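Local coordinates for conserved hypothetical protein (Pseudomonas aeruginosa PAO1, PDB 1TE5), which is of unknown function but, as a predicted class-II glutamine amidotransferase of the Ntn-hydrolase clan, probably releases ammonia from glutamine for transfer to an acceptor, at residues E42-R47 / G99-T104; F94-G99 / R122-T127; W179-C184 / W243-G248. All blocks are in the same frame, centred on the assembly; numbering follows the deposited sequence.

Contact 1. Residues E42-R47 / G99-T104; sequences EGRGVR and GGRYWT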
loop_
_atom_site.group_PDB
_atom_site.type_symbol
_atom_site.label_atom_id
_atom_site.label_comp_id
_atom_site.label_asym_id
_atom_site.label_seq_id
_atom_site.Cartn_x
_atom_site.Cartn_y
_atom_site.Cartn_z
ATOM N N GLU A 42 -10.643 -2.579 4.023
ATOM C CA GLU A 42 -11.857 -2.712 3.235
ATOM C C GLU A 42 -12.031 -4.208 2.995
ATOM O O GLU A 42 -11.791 -4.755 1.915
ATOM C CB GLU A 42 -11.645 -2.030 1.888
ATOM C CG GLU A 42 -12.851 -1.310 1.331
ATOM C CD GLU A 42 -12.464 -0.278 0.280
ATOM O OE1 GLU A 42 -12.011 0.824 0.665
ATOM O OE2 GLU A 42 -12.614 -0.571 -0.927
ATOM N N GLY A 43 -12.416 -4.876 4.081
ATOM C CA GLY A 43 -12.514 -6.321 4.066
ATOM C C GLY A 43 -11.136 -6.788 4.544
ATOM O O GLY A 43 -10.681 -6.326 5.599
ATOM N N ARG A 44 -10.480 -7.681 3.806
ATOM C CA ARG A 44 -9.138 -8.113 4.183
ATOM C C ARG A 44 -8.105 -7.222 3.517
ATOM O O ARG A 44 -6.941 -7.219 3.908
ATOM C CB ARG A 44 -8.900 -9.580 3.826
ATOM C CG ARG A 44 -9.589 -10.523 4.793
ATOM C CD ARG A 44 -9.507 -11.973 4.367
ATOM N NE ARG A 44 -10.613 -12.727 4.950
ATOM C CZ ARG A 44 -10.491 -13.889 5.580
ATOM N NH1 ARG A 44 -11.573 -14.476 6.072
ATOM N NH2 ARG A 44 -9.301 -14.469 5.706
ATOM N N GLY A 45 -8.542 -6.480 2.504
ATOM C CA GLY A 45 -7.662 -5.570 1.795
ATOM C C GLY A 45 -7.337 -4.331 2.614
ATOM O O GLY A 45 -8.110 -3.939 3.476
ATOM N N VAL A 46 -6.194 -3.709 2.340
ATOM C CA VAL A 46 -5.772 -2.518 3.074
ATOM C C VAL A 46 -5.358 -1.383 2.141
ATOM O O VAL A 46 -4.770 -1.614 1.080
ATOM C CB VAL A 46 -4.597 -2.846 4.047
ATOM C CG1 VAL A 46 -3.444 -3.459 3.302
ATOM C CG2 VAL A 46 -4.120 -1.600 4.754
ATOM N N ARG A 47 -5.732 -0.161 2.502
ATOM C CA ARG A 47 -5.363 1.017 1.722
ATOM C C ARG A 47 -4.344 1.822 2.520
ATOM O O ARG A 47 -4.490 1.995 3.722
ATOM C CB ARG A 47 -6.583 1.884 1.419
ATOM C CG ARG A 47 -7.604 1.222 0.524
ATOM C CD ARG A 47 -8.632 2.224 0.071
ATOM N NE ARG A 47 -9.717 1.615 -0.693
ATOM C CZ ARG A 47 -9.727 1.471 -2.014
ATOM N NH1 ARG A 47 -10.767 0.906 -2.606
ATOM N NH2 ARG A 47 -8.697 1.889 -2.744
ATOM N N GLY A 99 0.391 -14.975 7.576
ATOM C CA GLY A 99 -0.792 -15.808 7.661
ATOM C C GLY A 99 -1.934 -15.450 6.726
ATOM O O GLY A 99 -3.076 -15.801 6.992
ATOM N N GLY A 100 -1.631 -14.805 5.608
ATOM C CA GLY A 100 -2.689 -14.451 4.677
ATOM C C GLY A 100 -3.512 -13.253 5.112
ATOM O O GLY A 100 -4.647 -13.069 4.663
ATOM N N ARG A 101 -2.940 -12.451 6.007
ATOM C CA ARG A 101 -3.576 -11.236 6.514
ATOM C C ARG A 101 -2.552 -10.098 6.393
ATOM O O ARG A 101 -1.357 -10.322 6.564
ATOM C CB ARG A 101 -3.957 -11.386 7.995
ATOM C CG ARG A 101 -4.713 -12.646 8.381
ATOM C CD ARG A 101 -6.019 -12.825 7.618
ATOM N NE ARG A 101 -6.940 -11.708 7.794
ATOM C CZ ARG A 101 -8.173 -11.821 8.277
ATOM N NH1 ARG A 101 -8.931 -10.738 8.391
ATOM N NH2 ARG A 101 -8.644 -13.009 8.659
ATOM N N TYR A 102 -2.996 -8.895 6.038
ATOM C CA TYR A 102 -2.055 -7.777 5.956
ATOM C C TYR A 102 -1.919 -7.185 7.349
ATOM O O TYR A 102 -2.910 -6.865 7.986
ATOM C CB TYR A 102 -2.535 -6.703 4.966
ATOM C CG TYR A 102 -2.407 -7.086 3.502
ATOM C CD1 TYR A 102 -3.535 -7.153 2.679
ATOM C CD2 TYR A 102 -1.161 -7.392 2.931
ATOM C CE1 TYR A 102 -3.432 -7.517 1.344
ATOM C CE2 TYR A 102 -1.055 -7.764 1.589
ATOM C CZ TYR A 102 -2.191 -7.821 0.810
ATOM O OH TYR A 102 -2.103 -8.213 -0.506
ATOM N N TRP A 103 -0.700 -7.118 7.855
ATOM C CA TRP A 103 -0.492 -6.549 9.177
ATOM C C TRP A 103 -0.092 -5.096 9.037
ATOM O O TRP A 103 0.714 -4.759 8.168
ATOM C CB TRP A 103 0.593 -7.314 9.940
ATOM C CG TRP A 103 0.097 -8.554 10.598
ATOM C CD1 TRP A 103 -0.619 -9.564 10.017
ATOM C CD2 TRP A 103 0.294 -8.940 11.965
ATOM N NE1 TRP A 103 -0.876 -10.555 10.937
ATOM C CE2 TRP A 103 -0.328 -10.196 12.139
ATOM C CE3 TRP A 103 0.942 -8.349 13.057
ATOM C CZ2 TRP A 103 -0.317 -10.873 13.359
ATOM C CZ3 TRP A 103 0.953 -9.025 14.272
ATOM C CH2 TRP A 103 0.324 -10.273 14.409
ATOM N N THR A 104 -0.605 -4.249 9.922
ATOM C CA THR A 104 -0.304 -2.818 9.898
ATOM C C THR A 104 0.332 -2.430 11.238
ATOM O O THR A 104 -0.119 -2.870 12.295
ATOM C CB THR A 104 -1.587 -1.987 9.611
ATOM O OG1 THR A 104 -2.043 -2.239 8.272
ATOM C CG2 THR A 104 -1.305 -0.505 9.740
HETATM O O HOH W 1 -5.666 -8.443 6.155
#

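Contact 2. Residues F94-G99 / R122-T127; sequences FIRELG and RPVGET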
loop_
_atom_site.group_PDB
_atom_site.type_symbol
_atom_site.label_atom_id
_atom_site.label_comp_id
_atom_site.label_asym_id
_atom_site.label_seq_id
_atom_site.Cartn_x
_atom_site.Cartn_y
_atom_site.Cartn_z
ATOM N N PHE A 94 3.597 0.823 8.613
ATOM C CA PHE A 94 4.214 -0.204 7.775
ATOM C C PHE A 94 3.292 -1.418 7.619
ATOM O O PHE A 94 2.559 -1.775 8.543
ATOM C CB PHE A 94 5.566 -0.631 8.358
ATOM C CG PHE A 94 6.532 0.504 8.526
ATOM C CD1 PHE A 94 6.778 1.047 9.780
ATOM C CD2 PHE A 94 7.190 1.043 7.423
ATOM C CE1 PHE A 94 7.670 2.114 9.927
ATOM C CE2 PHE A 94 8.080 2.105 7.559
ATOM C CZ PHE A 94 8.320 2.639 8.810
ATOM N N ILE A 95 3.332 -2.038 6.441
ATOM C CA ILE A 95 2.497 -3.203 6.147
ATOM C C ILE A 95 3.330 -4.421 5.754
ATOM O O ILE A 95 4.373 -4.295 5.110
ATOM C CB ILE A 95 1.505 -2.907 4.996
ATOM C CG1 ILE A 95 0.720 -1.628 5.283
ATOM C CG2 ILE A 95 0.549 -4.086 4.787
ATOM C CD1 ILE A 95 -0.268 -1.289 4.210
ATOM N N ARG A 96 2.849 -5.600 6.137
ATOM C CA ARG A 96 3.507 -6.864 5.818
ATOM C C ARG A 96 2.526 -7.998 6.066
ATOM O O ARG A 96 1.821 -7.995 7.078
ATOM C CB ARG A 96 4.774 -7.044 6.656
ATOM C CG ARG A 96 5.964 -7.498 5.830
ATOM C CD ARG A 96 7.279 -6.871 6.280
ATOM N NE ARG A 96 7.198 -5.436 6.048
ATOM C CZ ARG A 96 8.243 -4.647 5.828
ATOM N NH1 ARG A 96 8.055 -3.355 5.640
ATOM N NH2 ARG A 96 9.476 -5.140 5.786
ATOM N N GLU A 97 2.421 -8.931 5.122
ATOM C CA GLU A 97 1.493 -10.044 5.304
ATOM C C GLU A 97 2.100 -11.205 6.068
ATOM O O GLU A 97 3.265 -11.553 5.880
ATOM C CB GLU A 97 0.896 -10.527 3.972
ATOM C CG GLU A 97 1.761 -11.478 3.158
ATOM C CD GLU A 97 1.476 -12.965 3.400
ATOM O OE1 GLU A 97 0.537 -13.335 4.139
ATOM O OE2 GLU A 97 2.220 -13.771 2.825
ATOM N N LEU A 98 1.289 -11.760 6.958
ATOM C CA LEU A 98 1.637 -12.901 7.783
ATOM C C LEU A 98 0.330 -13.690 7.899
ATOM O O LEU A 98 -0.725 -13.134 8.210
ATOM C CB LEU A 98 2.135 -12.455 9.166
ATOM C CG LEU A 98 2.895 -13.491 10.008
ATOM C CD1 LEU A 98 3.656 -12.808 11.116
ATOM C CD2 LEU A 98 1.956 -14.530 10.576
ATOM N N GLY A 99 0.391 -14.975 7.576
ATOM C CA GLY A 99 -0.792 -15.808 7.661
ATOM C C GLY A 99 -1.934 -15.450 6.726
ATOM O O GLY A 99 -3.076 -15.801 6.992
ATOM N N ARG A 122 12.450 -8.318 6.780
ATOM C CA ARG A 122 13.537 -7.355 6.846
ATOM C C ARG A 122 12.999 -5.963 6.523
ATOM O O ARG A 122 12.096 -5.814 5.696
ATOM C CB ARG A 122 14.646 -7.729 5.857
ATOM C CG ARG A 122 15.249 -9.106 6.071
ATOM C CD ARG A 122 16.457 -9.294 5.176
ATOM N NE ARG A 122 16.992 -10.649 5.229
ATOM C CZ ARG A 122 17.635 -11.169 6.266
ATOM N NH1 ARG A 122 18.081 -12.413 6.212
ATOM N NH2 ARG A 122 17.825 -10.449 7.361
ATOM N N PRO A 123 13.482 -4.936 7.241
ATOM C CA PRO A 123 12.996 -3.588 6.949
ATOM C C PRO A 123 13.523 -3.082 5.596
ATOM O O PRO A 123 14.619 -3.461 5.152
ATOM C CB PRO A 123 13.543 -2.772 8.128
ATOM C CG PRO A 123 14.805 -3.467 8.473
ATOM C CD PRO A 123 14.394 -4.926 8.400
ATOM N N VAL A 124 12.693 -2.299 4.915
ATOM C CA VAL A 124 13.062 -1.697 3.637
ATOM C C VAL A 124 13.747 -0.346 3.929
ATOM O O VAL A 124 14.685 0.065 3.232
ATOM C CB VAL A 124 11.815 -1.485 2.749
ATOM C CG1 VAL A 124 12.211 -0.854 1.420
ATOM C CG2 VAL A 124 11.113 -2.824 2.520
ATOM N N GLY A 125 13.242 0.332 4.962
ATOM C CA GLY A 125 13.780 1.610 5.402
ATOM C C GLY A 125 14.770 1.440 6.546
ATOM O O GLY A 125 15.146 0.320 6.900
ATOM N N GLU A 126 15.204 2.547 7.129
ATOM C CA GLU A 126 16.173 2.482 8.210
ATOM C C GLU A 126 15.615 2.799 9.590
ATOM O O GLU A 126 16.371 2.873 10.560
ATOM C CB GLU A 126 17.358 3.405 7.922
ATOM C CG GLU A 126 18.012 3.210 6.561
ATOM C CD GLU A 126 17.288 3.937 5.446
ATOM O OE1 GLU A 126 17.035 3.304 4.399
ATOM O OE2 GLU A 126 16.986 5.140 5.611
ATOM N N THR A 127 14.304 2.992 9.684
ATOM C CA THR A 127 13.680 3.310 10.961
ATOM C C THR A 127 13.839 2.205 11.994
ATOM O O THR A 127 14.039 1.039 11.650
ATOM C CB THR A 127 12.163 3.614 10.803
ATOM O OG1 THR A 127 11.523 2.575 10.044
ATOM C CG2 THR A 127 11.953 4.951 10.117
#

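Contact 3. Residues W179-C184 / W243-G248; sequences WLFTFC and WVLWWG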
loop_
_atom_site.group_PDB
_atom_site.type_symbol
_atom_site.label_atom_id
_atom_site.label_comp_id
_atom_site.label_asym_id
_atom_site.label_seq_id
_atom_site.Cartn_x
_atom_site.Cartn_y
_atom_site.Cartn_z
ATOM N N TRP A 179 -8.611 -7.402 14.590
ATOM C CA TRP A 179 -8.375 -6.768 15.863
ATOM C C TRP A 179 -7.349 -5.659 15.733
ATOM O O TRP A 179 -6.580 -5.609 14.772
ATOM C CB TRP A 179 -7.879 -7.808 16.870
ATOM C CG TRP A 179 -6.852 -8.740 16.294
ATOM C CD1 TRP A 179 -7.077 -9.978 15.760
ATOM C CD2 TRP A 179 -5.448 -8.481 16.137
ATOM N NE1 TRP A 179 -5.899 -10.501 15.275
ATOM C CE2 TRP A 179 -4.887 -9.602 15.494
ATOM C CE3 TRP A 179 -4.616 -7.406 16.466
ATOM C CZ2 TRP A 179 -3.535 -9.680 15.177
ATOM C CZ3 TRP A 179 -3.273 -7.483 16.147
ATOM C CH2 TRP A 179 -2.746 -8.610 15.508
ATOM N N LEU A 180 -7.297 -4.812 16.748
ATOM C CA LEU A 180 -6.363 -3.711 16.771
ATOM C C LEU A 180 -5.674 -3.754 18.112
ATOM O O LEU A 180 -6.280 -3.454 19.133
ATOM C CB LEU A 180 -7.116 -2.388 16.585
ATOM C CG LEU A 180 -6.380 -1.049 16.654
ATOM C CD1 LEU A 180 -5.011 -1.140 16.040
ATOM C CD2 LEU A 180 -7.212 -0.016 15.931
ATOM N N PHE A 181 -4.427 -4.204 18.112
ATOM C CA PHE A 181 -3.628 -4.295 19.318
ATOM C C PHE A 181 -3.043 -2.927 19.651
ATOM O O PHE A 181 -2.480 -2.247 18.798
ATOM C CB PHE A 181 -2.513 -5.318 19.126
ATOM C CG PHE A 181 -1.623 -5.491 20.323
ATOM C CD1 PHE A 181 -0.296 -5.081 20.281
ATOM C CD2 PHE A 181 -2.101 -6.089 21.480
ATOM C CE1 PHE A 181 0.543 -5.265 21.367
ATOM C CE2 PHE A 181 -1.264 -6.278 22.578
ATOM C CZ PHE A 181 0.059 -5.865 22.519
ATOM N N THR A 182 -3.164 -2.502 20.916
ATOM C CA THR A 182 -2.536 -1.234 21.345
ATOM C C THR A 182 -1.587 -1.549 22.502
ATOM O O THR A 182 -1.767 -2.502 23.270
ATOM C CB THR A 182 -3.497 -0.123 21.856
ATOM O OG1 THR A 182 -3.989 -0.442 23.161
ATOM C CG2 THR A 182 -4.638 0.025 20.931
ATOM N N PHE A 183 -0.558 -0.754 22.595
ATOM C CA PHE A 183 0.458 -0.864 23.640
ATOM C C PHE A 183 0.915 0.534 24.020
ATOM O O PHE A 183 1.308 1.322 23.160
ATOM C CB PHE A 183 1.664 -1.698 23.194
ATOM C CG PHE A 183 2.653 -1.974 24.305
ATOM C CD1 PHE A 183 2.456 -3.040 25.175
ATOM C CD2 PHE A 183 3.764 -1.155 24.496
ATOM C CE1 PHE A 183 3.346 -3.281 26.214
ATOM C CE2 PHE A 183 4.656 -1.391 25.530
ATOM C CZ PHE A 183 4.447 -2.454 26.390
ATOM N N CYS A 184 0.869 0.835 25.311
ATOM C CA CYS A 184 1.272 2.140 25.808
ATOM C C CYS A 184 2.541 2.072 26.642
ATOM O O CYS A 184 2.705 1.183 27.477
ATOM C CB CYS A 184 0.143 2.737 26.634
ATOM S SG CYS A 184 0.609 4.183 27.575
ATOM N N TRP A 243 -1.726 -2.667 27.706
ATOM C CA TRP A 243 -2.072 -3.051 26.356
ATOM C C TRP A 243 -3.555 -3.344 26.327
ATOM O O TRP A 243 -4.158 -3.622 27.357
ATOM C CB TRP A 243 -1.278 -4.293 25.939
ATOM C CG TRP A 243 -1.444 -5.483 26.859
ATOM C CD1 TRP A 243 -0.646 -5.818 27.920
ATOM C CD2 TRP A 243 -2.446 -6.507 26.776
ATOM N NE1 TRP A 243 -1.084 -6.983 28.496
ATOM C CE2 TRP A 243 -2.191 -7.426 27.816
ATOM C CE3 TRP A 243 -3.537 -6.732 25.923
ATOM C CZ2 TRP A 243 -2.987 -8.563 28.023
ATOM C CZ3 TRP A 243 -4.328 -7.865 26.130
ATOM C CH2 TRP A 243 -4.050 -8.762 27.174
ATOM N N VAL A 244 -4.158 -3.235 25.153
ATOM C CA VAL A 244 -5.576 -3.512 24.994
ATOM C C VAL A 244 -5.767 -4.135 23.623
ATOM O O VAL A 244 -5.072 -3.780 22.673
ATOM C CB VAL A 244 -6.446 -2.225 25.086
ATOM C CG1 VAL A 244 -7.904 -2.571 24.900
ATOM C CG2 VAL A 244 -6.268 -1.539 26.433
ATOM N N LEU A 245 -6.627 -5.140 23.542
ATOM C CA LEU A 245 -6.905 -5.765 22.264
ATOM C C LEU A 245 -8.332 -5.400 21.939
ATOM O O LEU A 245 -9.254 -5.666 22.725
ATOM C CB LEU A 245 -6.739 -7.286 22.316
ATOM C CG LEU A 245 -6.784 -7.962 20.939
ATOM C CD1 LEU A 245 -5.710 -7.381 20.030
ATOM C CD2 LEU A 245 -6.598 -9.458 21.087
ATOM N N TRP A 246 -8.487 -4.725 20.807
ATOM C CA TRP A 246 -9.776 -4.283 20.324
ATOM C C TRP A 246 -10.204 -5.151 19.167
ATOM O O TRP A 246 -9.386 -5.816 18.537
ATOM C CB TRP A 246 -9.686 -2.835 19.839
ATOM C CG TRP A 246 -9.325 -1.886 20.902
ATOM C CD1 TRP A 246 -8.073 -1.455 21.230
ATOM C CD2 TRP A 246 -10.223 -1.255 21.812
ATOM N NE1 TRP A 246 -8.137 -0.594 22.295
ATOM C CE2 TRP A 246 -9.448 -0.450 22.672
ATOM C CE3 TRP A 246 -11.614 -1.291 21.988
ATOM C CZ2 TRP A 246 -10.019 0.321 23.701
ATOM C CZ3 TRP A 246 -12.183 -0.525 23.010
ATOM C CH2 TRP A 246 -11.382 0.270 23.852
ATOM N N TRP A 247 -11.502 -5.145 18.914
ATOM C CA TRP A 247 -12.105 -5.886 17.822
ATOM C C TRP A 247 -13.572 -5.516 17.901
ATOM O O TRP A 247 -14.210 -5.717 18.942
ATOM C CB TRP A 247 -11.903 -7.400 17.994
ATOM C CG TRP A 247 -12.192 -8.191 16.748
ATOM C CD1 TRP A 247 -12.783 -7.733 15.604
ATOM C CD2 TRP A 247 -11.887 -9.570 16.512
ATOM N NE1 TRP A 247 -12.861 -8.736 14.671
ATOM C CE2 TRP A 247 -12.323 -9.876 15.205
ATOM C CE3 TRP A 247 -11.292 -10.577 17.281
ATOM C CZ2 TRP A 247 -12.174 -11.148 14.645
ATOM C CZ3 TRP A 247 -11.142 -11.838 16.723
ATOM C CH2 TRP A 247 -11.585 -12.113 15.420
ATOM N N GLY A 248 -14.099 -4.960 16.814
ATOM C CA GLY A 248 -15.488 -4.545 16.792
ATOM C C GLY A 248 -15.784 -3.398 17.753
ATOM O O GLY A 248 -16.926 -3.209 18.170
HETATM O O HOH W 2 -6.368 0.918 23.649
#

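Contact 1. Residues E42-R47 / G99-T104
Arg44 and Arg101 lay their guanidinium groups on each other, centres 4.1 Å apart and planes tilted by 23°. From Arg44 CB, which points toward the other segment, CG stands anti to the carbonyl carbon (chi1 -76°) and approaches Arg101 NH1 to 3.7 Å. The chain then runs extended, and CD lies over the centre of the Arg101 guanidinium. CZ lies 3.7 Å from Arg101 NH2, and at the tip Arg44 NH2 sits 3.4 Å from the same atom; both are donors, so this is a stack of like charges and not a hydrogen bond. The salt bridge from Arg101 NH1 to Asp178 probably eases the repulsion.

Further along, Val46 CG1 rests against Tyr102 CB, CG and CD1, reaching CD1 at 3.7 Å, while Arg44 O comes to the edge of the same ring. A water links the backbones, donating to Arg44 O at 2.9 Å and accepting from Tyr102 N at 2.7 Å. Val124 of the second subunit packs on both Arg44 and Tyr102.

No direct hydrogen bond joins the segments. A type II' turn leading into strand 45-51 meets strand 101-108 of another sheet, the face-to-face sheet packing of the Ntn-hydrolase sandwich.

Contact 2. Residues F94-G99 / R122-T127
The CA atoms of Arg96 and Arg122 are 10.1 Å apart, too far for backbone pairing, and the irregular segment 122-127 is met by side chains reaching across from strand 94-98. Arg96 makes the longer reach. Its chain bends at chi2 and chi3, the latter at -65°, and the guanidinium presents an edge to the loop: NH2 comes 2.7 Å from Arg122 O, which lies near the guanidinium plane. Pro123 CA and Val124 CG2 lie obliquely to the group, CA 4.0 Å from Arg96 NH2. The bend also brings Arg96 NE back to the preceding carbonyl, where, from above the carbonyl plane, it donates to Ile95 O in a hydrogen bond of 3.2 Å with an angle of 154° at the hydrogen. A second nitrogen, NH1, is held by a salt bridge to Glu130, whose carboxylate also accepts hydrogen bonds from the backbone N of Val124 and of Gly125, tying the loop to the same charge.

At the other end of the contact, Phe94 CZ and Thr127 OG1 approach obliquely to 3.4 Å. OG1 is placed between the backbone N and the carbonyl carbon (chi1 50°) and is hydrogen-bonded to Glu130 N, the N-cap interaction. Outward, Arg122 forms a salt bridge with Glu146 of the second subunit. The arrangement is that of the outermost strand of its sheet within the chain, meeting a loop that ends in a threonine N-cap at the start of helix 128-143.

Contact 3. Residues W179-C184 / W243-G248
Leu245 CD1 fills the apolar centre of this antiparallel strand pair, which belongs to one of the sheets of the Ntn-hydrolase sandwich. It meets Trp179 CE3 at 3.7 Å and lies at the edge of the Phe181 ring, near its plane, the two side chains crossing at about a right angle. A chi1 of -180° sets Phe181 CG beside the carbonyl carbon, from where the ring turns CD2 to Leu245 CD1 and the adjacent CE2 to Trp243 CB at 3.9 Å. Phe183 CD1 reaches the same CB, so Trp243 CB is shared by two phenylalanine rings. Helix 150-165 covers this face, touching Trp179, Phe183 and Leu245.

Toward the end of the pair, Trp179 turns the edge of its indole to the face of Trp247 in a T-shaped stack, planes at 75°, with the Trp179 five-membered ring and the Trp247 six-membered ring 5.9 Å apart between centroids. Four backbone hydrogen bonds hold the strands, two between Leu180 and Trp246 and two between Thr182 and Val244, while Trp243 CA adds a CA-H...O contact to Thr182 O at 3.1 Å.

The other face carries Leu180, Thr182, Val244 and Trp246, of which Leu180, Thr182 and Trp246 pack against strand 220-225 of the neighbouring sheet. Here Thr182 CG2 lies 3.8 Å from Trp246 CD1, at the indole edge. Beside it a water in the plane of the indole accepts from Trp246 NE1 at 2.7 Å and is hydrogen-bonded to Thr182 OG1.

Overall arrangement
From the N terminus, the chain passes 42-47 at the turn into strand 45-51, then enters strand 94-98 before 99-104 closes contact 1. Contact 2, opened by 94-99, closes only at 122-127, so the two cross; they share Gly99 and join through a probable hydrogen bond from Trp103 N to Arg96 O in the hairpin. Contact 3 follows in series, bringing 243-248 back beside 179-184. Contact 1 ties the two large sheets to each other, contact 2 ties the edge of one to the loop before helix 128-143, and contact 3 lies within that same sheet. Trp103 meets Trp179, linking contacts 1 and 3. Contacts 1 and 2 also touch the second subunit.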